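Local coordinates for SYE1 (Shewanella oneidensis, PDB 4AWT), which binds flavin mononucleotide and, like other yellow enzymes, probably uses it to pass hydride from a nicotinamide coenzyme to carbon-carbon double bonds, at residues L296-A299 with G300-A304; V282-K285 with R286-E290; A167-A170 with M171-G174. The protein carries 1 engineered substitution. All coordinates share one frame; numbering follows the deposited sequence.

Interaction 1. Residues L296-A299 with G300-A304; sequences LIYA and GRYNA. With FMN (flavin mononucleotide), chain B; SO4 (sulfate ion), chain C.
Tyr302 folds back alongside the end of the barrel strand and packs against Tyr298 and Ala299. From CB, CG is set anti to the carbonyl carbon (chi1 -76°), which turns the ring back along the strand. CD1 comes first to the backbone, 4.0 Å from Ala299 C, which lies near the plane of the ring at its edge. Farther out, CE1 of Tyr302 reaches Tyr298 CB at 4.0 Å, and Tyr302 OH ends 3.7 Å from the same methylene carbon; the two tyrosine side chains pass each other at a slant, without stacking. The hydroxyl, in a buried place, is satisfied by a hydrogen bond with Glu271, so tyrosine supplies both apolar bulk and a polar tip. Gly300 suits the turn because its phi of 139° puts the backbone where a side chain would meet the preceding carbonyl. That turn presents Arg301 N to FMN O2P, a hydrogen bond of 2.8 Å to the phosphate. In the conformer given, Arg301 also holds a sulfate, probably from the crystallisation liquor, edge-on with two prongs: NH1 to O3 at 2.9 Å and NH2 to O2 at 2.8 Å; Arg323 shares this anion. Strand 295-299 lies between strands 266-270 and 318-320 of the barrel; Tyr298 faces Lys285 and Leu288 of the outer helix 282-291, while the turn leads on to helix 304-312.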
loop_
_atom_site.group_PDB
_atom_site.type_symbol
_atom_site.label_atom_id
_atom_site.label_comp_id
_atom_site.label_asym_id
_atom_site.label_seq_id
_atom_site.Cartn_x
_atom_site.Cartn_y
_atom_site.Cartn_z
ATOM N N LEU A 296 -9.759 6.349 -9.515
ATOM C CA LEU A 296 -10.169 5.438 -8.465
ATOM C C LEU A 296 -9.703 4.037 -8.821
ATOM O O LEU A 296 -10.011 3.504 -9.895
ATOM C CB LEU A 296 -11.678 5.670 -8.343
ATOM C CG LEU A 296 -12.403 4.984 -7.210
ATOM C CD1 LEU A 296 -11.763 5.273 -5.859
ATOM C CD2 LEU A 296 -13.869 5.419 -7.178
ATOM N N ILE A 297 -8.940 3.437 -7.915
ATOM C CA ILE A 297 -8.355 2.127 -8.073
ATOM C C ILE A 297 -8.965 1.199 -7.035
ATOM O O ILE A 297 -9.051 1.582 -5.869
ATOM C CB ILE A 297 -6.824 2.159 -7.890
ATOM C CG1 ILE A 297 -6.177 3.272 -8.690
ATOM C CG2 ILE A 297 -6.237 0.797 -8.167
ATOM C CD1 ILE A 297 -4.681 3.376 -8.574
ATOM N N TYR A 298 -9.377 -0.009 -7.427
ATOM C CA TYR A 298 -9.793 -1.043 -6.485
ATOM C C TYR A 298 -8.905 -2.260 -6.668
ATOM O O TYR A 298 -8.549 -2.600 -7.791
ATOM C CB TYR A 298 -11.249 -1.470 -6.688
ATOM C CG TYR A 298 -12.267 -0.501 -6.162
ATOM C CD1 TYR A 298 -12.586 0.667 -6.820
ATOM C CD2 TYR A 298 -12.926 -0.769 -4.985
ATOM C CE1 TYR A 298 -13.541 1.523 -6.341
ATOM C CE2 TYR A 298 -13.878 0.116 -4.473
ATOM C CZ TYR A 298 -14.184 1.270 -5.165
ATOM O OH TYR A 298 -15.145 2.065 -4.649
ATOM N N ALA A 299 -8.660 -2.962 -5.559
ATOM C CA ALA A 299 -8.002 -4.256 -5.609
ATOM C C ALA A 299 -8.664 -5.180 -4.591
ATOM O O ALA A 299 -9.064 -4.736 -3.510
ATOM C CB ALA A 299 -6.518 -4.169 -5.268
ATOM N N GLY A 300 -8.743 -6.455 -4.936
ATOM C CA GLY A 300 -9.215 -7.492 -4.025
ATOM C C GLY A 300 -10.110 -8.473 -4.778
ATOM O O GLY A 300 -11.239 -8.177 -5.090
ATOM N N ARG A 301 -9.521 -9.651 -5.049
ATOM C CA ARG A 301 -10.252 -10.750 -5.677
ATOM C C ARG A 301 -10.834 -10.385 -7.046
ATOM O O ARG A 301 -11.828 -10.981 -7.462
ATOM C CB ARG A 301 -11.282 -11.415 -4.788
ATOM C CG ARG A 301 -10.678 -12.088 -3.578
ATOM C CD ARG A 301 -9.692 -13.175 -3.903
ATOM N NE ARG A 301 -9.432 -14.036 -2.733
ATOM C CZ ARG A 301 -8.415 -14.886 -2.646
ATOM N NH1 ARG A 301 -7.522 -15.005 -3.582
ATOM N NH2 ARG A 301 -8.333 -15.615 -1.529
ATOM N N TYR A 302 -10.217 -9.494 -7.771
ATOM C CA TYR A 302 -10.655 -9.238 -9.141
ATOM C C TYR A 302 -10.067 -10.292 -10.067
ATOM O O TYR A 302 -8.956 -10.780 -9.936
ATOM C CB TYR A 302 -10.260 -7.840 -9.639
ATOM C CG TYR A 302 -11.164 -6.805 -9.028
ATOM C CD1 TYR A 302 -10.915 -6.252 -7.776
ATOM C CD2 TYR A 302 -12.343 -6.414 -9.664
ATOM C CE1 TYR A 302 -11.775 -5.366 -7.188
ATOM C CE2 TYR A 302 -13.196 -5.499 -9.095
ATOM C CZ TYR A 302 -12.933 -4.985 -7.846
ATOM O OH TYR A 302 -13.822 -4.087 -7.286
ATOM N N ASN A 303 -10.870 -10.627 -11.092
ATOM C CA ASN A 303 -10.480 -11.354 -12.282
ATOM C C ASN A 303 -10.815 -10.473 -13.483
ATOM O O ASN A 303 -11.226 -9.324 -13.331
ATOM C CB ASN A 303 -11.162 -12.719 -12.319
ATOM C CG ASN A 303 -12.663 -12.618 -12.349
ATOM O OD1 ASN A 303 -13.216 -11.575 -12.633
ATOM N ND2 ASN A 303 -13.380 -13.690 -12.076
ATOM N N ALA A 304 -10.544 -10.969 -14.687
ATOM C CA ALA A 304 -10.750 -10.137 -15.841
ATOM C C ALA A 304 -12.183 -9.667 -15.967
ATOM O O ALA A 304 -12.434 -8.527 -16.321
ATOM C CB ALA A 304 -10.369 -10.916 -17.118
HETATM N N1 FMN B . -1.108 -4.233 0.620
HETATM C C2 FMN B . -0.497 -3.079 0.859
HETATM O O2 FMN B . -1.115 -1.981 0.844
HETATM N N3 FMN B . 0.863 -3.055 1.135
HETATM C C4 FMN B . 1.644 -4.198 1.176
HETATM O O4 FMN B . 2.888 -4.075 1.328
HETATM C C4A FMN B . 0.966 -5.407 1.033
HETATM N N5 FMN B . 1.650 -6.616 1.154
HETATM C C5A FMN B . 1.040 -7.767 0.587
HETATM C C6 FMN B . 1.768 -8.921 0.437
HETATM C C7 FMN B . 1.211 -10.084 -0.148
HETATM C C7M FMN B . 2.112 -11.271 -0.392
HETATM C C8 FMN B . -0.100 -10.054 -0.517
HETATM C C8M FMN B . -0.766 -11.243 -1.180
HETATM C C9 FMN B . -0.862 -8.879 -0.355
HETATM C C9A FMN B . -0.301 -7.722 0.188
HETATM N N10 FMN B . -1.041 -6.526 0.295
HETATM C C10 FMN B . -0.390 -5.361 0.655
HETATM C "C1'" FMN B . -2.425 -6.491 -0.188
HETATM C "C2'" FMN B . -2.537 -6.440 -1.722
HETATM O "O2'" FMN B . -2.095 -5.188 -2.217
HETATM C "C3'" FMN B . -3.963 -6.613 -2.208
HETATM O "O3'" FMN B . -4.791 -5.525 -1.827
HETATM C "C4'" FMN B . -4.639 -7.928 -1.779
HETATM O "O4'" FMN B . -3.776 -9.043 -1.942
HETATM C "C5'" FMN B . -5.981 -8.137 -2.453
HETATM O "O5'" FMN B . -5.840 -8.250 -3.879
HETATM P P FMN B . -5.828 -9.712 -4.566
HETATM O O1P FMN B . -4.554 -10.384 -4.119
HETATM O O2P FMN B . -7.059 -10.448 -4.086
HETATM O O3P FMN B . -5.842 -9.393 -6.040
HETATM S S SO4 C . -4.960 -17.360 -1.700
HETATM O O1 SO4 C . -4.333 -16.366 -0.705
HETATM O O2 SO4 C . -6.315 -17.583 -1.326
HETATM O O3 SO4 C . -5.202 -16.583 -3.036
HETATM O O4 SO4 C . -4.102 -18.433 -2.109
#

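Interaction 2. Residues V282-K285 with R286-E290; sequences VSFK and RALRE
Arg286 opens the second turn of the helix through a hydrogen bond from its backbone N-H to Val282 O, 2.8 Å from N to O, and its side chain runs alongside that of Val282, both pointing the same way. The extended arginine chain lays CG and NE beside the valine, Arg286 NE 3.8 Å from Val282 CG1, with the guanidinium set obliquely to that methyl. The guanidinium goes on to the carbonyl oxygen of Asp313. Ala287 follows with N bonded to Ser283 O at 3.0 Å, its small methyl suiting a partly exposed position. Leu288 N then bonds to Phe284 O at 2.9 Å, and its branched side chain meets the phenyl ring one turn back. Leu288 CD1 sits over one ring face, 4.2 Å from the centroid of Phe284 and 19° off the normal, a CH-pi contact; Leu288 CD2 is 3.8 Å from Phe284 CE1. The ring gets there because Phe284 places CG opposite its own N, at chi1 176°. Arg289 N completes the series with Lys285 O at 3.0 Å. In the conformer given, its chain bends twice so that the guanidinium pairs with Asp317 and with the carbonyls of Tyr292 and Gly294. Thus the backbone bonds fix the turn, dispersion between leucine and phenylalanine fills the buried side against helix 248-261, and each long cationic chain ends on its own acceptors in the loops around the helix; the salt bridge to Glu271 probably offsets the cost of burying the ammonium of Lys285.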
loop_
_atom_site.group_PDB
_atom_site.type_symbol
_atom_site.label_atom_id
_atom_site.label_comp_id
_atom_site.label_asym_id
_atom_site.label_seq_id
_atom_site.Cartn_x
_atom_site.Cartn_y
_atom_site.Cartn_z
ATOM N N VAL A 282 -22.467 -1.807 -3.993
ATOM C CA VAL A 282 -22.324 -0.927 -5.131
ATOM C C VAL A 282 -22.760 0.476 -4.796
ATOM O O VAL A 282 -22.128 1.423 -5.253
ATOM C CB VAL A 282 -23.081 -1.517 -6.350
ATOM C CG1 VAL A 282 -23.119 -0.506 -7.465
ATOM C CG2 VAL A 282 -22.441 -2.791 -6.852
ATOM N N SER A 283 -23.805 0.663 -4.009
ATOM C CA SER A 283 -24.264 2.005 -3.632
ATOM C C SER A 283 -23.146 2.772 -2.931
ATOM O O SER A 283 -22.995 3.985 -3.142
ATOM C CB SER A 283 -25.497 1.940 -2.742
ATOM O OG SER A 283 -25.255 1.128 -1.607
ATOM N N PHE A 284 -22.406 2.087 -2.111
ATOM C CA PHE A 284 -21.274 2.701 -1.394
ATOM C C PHE A 284 -20.149 3.030 -2.376
ATOM O O PHE A 284 -19.588 4.130 -2.353
ATOM C CB PHE A 284 -20.802 1.791 -0.302
ATOM C CG PHE A 284 -19.585 2.256 0.464
ATOM C CD1 PHE A 284 -19.344 3.563 0.821
ATOM C CD2 PHE A 284 -18.657 1.341 0.838
ATOM C CE1 PHE A 284 -18.224 3.920 1.529
ATOM C CE2 PHE A 284 -17.530 1.672 1.564
ATOM C CZ PHE A 284 -17.310 3.017 1.908
ATOM N N LYS A 285 -19.823 2.095 -3.281
ATOM C CA LYS A 285 -18.847 2.396 -4.307
ATOM C C LYS A 285 -19.262 3.606 -5.112
ATOM O O LYS A 285 -18.429 4.459 -5.451
ATOM C CB LYS A 285 -18.638 1.176 -5.217
ATOM C CG LYS A 285 -18.028 0.008 -4.522
ATOM C CD LYS A 285 -17.763 -1.165 -5.495
ATOM C CE LYS A 285 -17.046 -2.281 -4.826
ATOM N NZ LYS A 285 -16.724 -3.351 -5.769
ATOM N N ARG A 286 -20.534 3.742 -5.456
ATOM C CA ARG A 286 -20.960 4.885 -6.230
ATOM C C ARG A 286 -20.841 6.169 -5.410
ATOM O O ARG A 286 -20.484 7.216 -5.967
ATOM C CB ARG A 286 -22.348 4.711 -6.812
ATOM C CG ARG A 286 -22.406 3.594 -7.848
ATOM C CD ARG A 286 -23.666 3.671 -8.656
ATOM N NE ARG A 286 -23.833 2.556 -9.533
ATOM C CZ ARG A 286 -23.274 2.369 -10.691
ATOM N NH1 ARG A 286 -22.466 3.288 -11.221
ATOM N NH2 ARG A 286 -23.510 1.253 -11.376
ATOM N N ALA A 287 -21.105 6.117 -4.128
ATOM C CA ALA A 287 -20.901 7.284 -3.268
ATOM C C ALA A 287 -19.431 7.690 -3.251
ATOM O O ALA A 287 -19.106 8.879 -3.347
ATOM C CB ALA A 287 -21.437 7.039 -1.870
ATOM N N LEU A 288 -18.527 6.731 -3.139
ATOM C CA LEU A 288 -17.090 7.049 -3.178
ATOM C C LEU A 288 -16.717 7.698 -4.481
ATOM O O LEU A 288 -15.893 8.618 -4.518
ATOM C CB LEU A 288 -16.229 5.811 -2.952
ATOM C CG LEU A 288 -16.328 5.193 -1.564
ATOM C CD1 LEU A 288 -15.505 3.893 -1.488
ATOM C CD2 LEU A 288 -15.859 6.109 -0.467
ATOM N N ARG A 289 -17.315 7.236 -5.585
ATOM C CA ARG A 289 -17.077 7.775 -6.922
ATOM C C ARG A 289 -17.510 9.233 -7.031
ATOM O O ARG A 289 -16.929 9.977 -7.784
ATOM C CB ARG A 289 -17.748 6.859 -7.943
ATOM C CG ARG A 289 -17.794 7.283 -9.392
ATOM C CD ARG A 289 -16.444 7.158 -10.118
ATOM N NE ARG A 289 -15.502 8.174 -9.579
ATOM C CZ ARG A 289 -14.247 8.249 -9.987
ATOM N NH1 ARG A 289 -13.832 7.447 -10.913
ATOM N NH2 ARG A 289 -13.450 9.224 -9.449
ATOM N N GLU A 290 -18.569 9.617 -6.305
ATOM C CA GLU A 290 -18.964 11.041 -6.287
ATOM C C GLU A 290 -18.097 11.849 -5.320
ATOM O O GLU A 290 -17.802 13.015 -5.593
ATOM C CB GLU A 290 -20.427 11.217 -5.963
ATOM C CG GLU A 290 -21.330 10.618 -7.037
ATOM C CD GLU A 290 -20.993 11.071 -8.404
ATOM O OE1 GLU A 290 -20.859 12.297 -8.633
ATOM O OE2 GLU A 290 -20.840 10.203 -9.295
#

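Interaction 3. Residues A167-A170 with M171-G174; sequences ALNA and MEAG
Successive i to i+4 bonds tie Met171 N to Ala167 O (3.1 Å), Glu172 N to Leu168 O (2.9 Å) and Ala173 N to Asn169 O (2.9 Å), after which Gly174 leaves the helix at a positive phi of 86° in a Schellman motif. Glycine suits that place because a CB there would press on the preceding carbonyl. On one flank Met171 CG passes 3.5 Å from Ala167 O, and the chain bends at chi2 (-55°) and again at chi3 (92°), which together bring CE back to 4.0 Å from Ala170 CB. An unbranched, flexible thioether can make this double bend, and the small alanine leaves room for its methyl. On another flank Asn169 and Glu172 are joined through a water, which donates to Asn169 OD1 at 2.6 Å and to Glu172 OE1 at 3.1 Å. The extended glutamate chain carries its carboxylate to this water, while the amide nitrogen of Asn169 is taken by the carbonyl of Ile74. The end of helix 153-172 is wedged between two other outer helices: Asn169, Glu172 and Ala173 lean on Ile80 of helix 77-92, whereas Ala167, Leu168 and Met171 touch Ile225 of helix 212-225. The chain then goes on through Gly174 into barrel strand 177-181.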
loop_
_atom_site.group_PDB
_atom_site.type_symbol
_atom_site.label_atom_id
_atom_site.label_comp_id
_atom_site.label_asym_id
_atom_site.label_seq_id
_atom_site.Cartn_x
_atom_site.Cartn_y
_atom_site.Cartn_z
ATOM N N ALA A 167 8.685 11.074 1.123
ATOM C CA ALA A 167 8.199 11.435 -0.197
ATOM C C ALA A 167 9.309 12.037 -1.039
ATOM O O ALA A 167 9.475 11.732 -2.226
ATOM C CB ALA A 167 7.020 12.362 -0.075
ATOM N N LEU A 168 10.114 12.954 -0.440
ATOM C CA LEU A 168 11.243 13.513 -1.142
ATOM C C LEU A 168 12.241 12.413 -1.495
ATOM O O LEU A 168 12.814 12.416 -2.600
ATOM C CB LEU A 168 11.926 14.590 -0.291
ATOM C CG LEU A 168 11.055 15.810 -0.018
ATOM C CD1 LEU A 168 11.840 16.722 0.953
ATOM C CD2 LEU A 168 10.694 16.543 -1.268
ATOM N N ASN A 169 12.469 11.481 -0.579
ATOM C CA ASN A 169 13.391 10.384 -0.839
ATOM C C ASN A 169 12.886 9.530 -2.015
ATOM O O ASN A 169 13.691 9.078 -2.836
ATOM C CB ASN A 169 13.524 9.532 0.394
ATOM C CG ASN A 169 14.208 10.230 1.552
ATOM O OD1 ASN A 169 14.784 11.321 1.384
ATOM N ND2 ASN A 169 14.163 9.593 2.691
ATOM N N ALA A 170 11.584 9.312 -2.081
ATOM C CA ALA A 170 11.028 8.549 -3.200
ATOM C C ALA A 170 11.285 9.254 -4.520
ATOM O O ALA A 170 11.601 8.624 -5.525
ATOM C CB ALA A 170 9.540 8.338 -2.997
ATOM N N MET A 171 11.178 10.584 -4.546
ATOM C CA MET A 171 11.471 11.316 -5.758
ATOM C C MET A 171 12.953 11.196 -6.096
ATOM O O MET A 171 13.312 11.021 -7.272
ATOM C CB MET A 171 11.031 12.766 -5.686
ATOM C CG MET A 171 9.533 12.974 -5.496
ATOM S SD MET A 171 8.478 12.173 -6.721
ATOM C CE MET A 171 8.130 10.622 -5.961
ATOM N N GLU A 172 13.815 11.257 -5.093
ATOM C CA GLU A 172 15.250 11.105 -5.333
ATOM C C GLU A 172 15.570 9.720 -5.879
ATOM O O GLU A 172 16.506 9.565 -6.667
ATOM C CB GLU A 172 16.026 11.323 -4.027
ATOM C CG GLU A 172 17.535 11.327 -4.183
ATOM C CD GLU A 172 18.356 11.527 -2.925
ATOM O OE1 GLU A 172 17.829 11.858 -1.882
ATOM O OE2 GLU A 172 19.573 11.391 -3.149
ATOM N N ALA A 173 14.799 8.706 -5.479
ATOM C CA ALA A 173 14.927 7.340 -5.955
ATOM C C ALA A 173 14.318 7.135 -7.340
ATOM O O ALA A 173 14.401 6.021 -7.860
ATOM C CB ALA A 173 14.308 6.383 -5.004
ATOM N N GLY A 174 13.720 8.155 -7.923
ATOM C CA GLY A 174 13.168 8.068 -9.264
ATOM C C GLY A 174 11.770 7.531 -9.361
ATOM O O GLY A 174 11.313 7.234 -10.453
HETATM O O HOH W 1 17.300 12.075 1.204
#

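All three contacts belong to one eight-stranded TIM barrel, and they come along the chain in the order 3, 2, 1. Interactions 1 and 2 are neighbours, with centres 15 Å apart: helix 282-291 is followed, after a short loop, by strand 295-299 in one beta-alpha-beta unit, and they touch, among other places, where the hydroxyl of Tyr298 meets Lys285 and Leu288. Interaction 3 ends the helix that leads into strand 177-181 and lies on the other side of the chain's centre from interaction 1, its centre about 27 Å from that of interaction 1 and about 33 Å from that of interaction 2. Interaction 1 touches the flavin phosphate; the other two belong to the surrounding layer of helices.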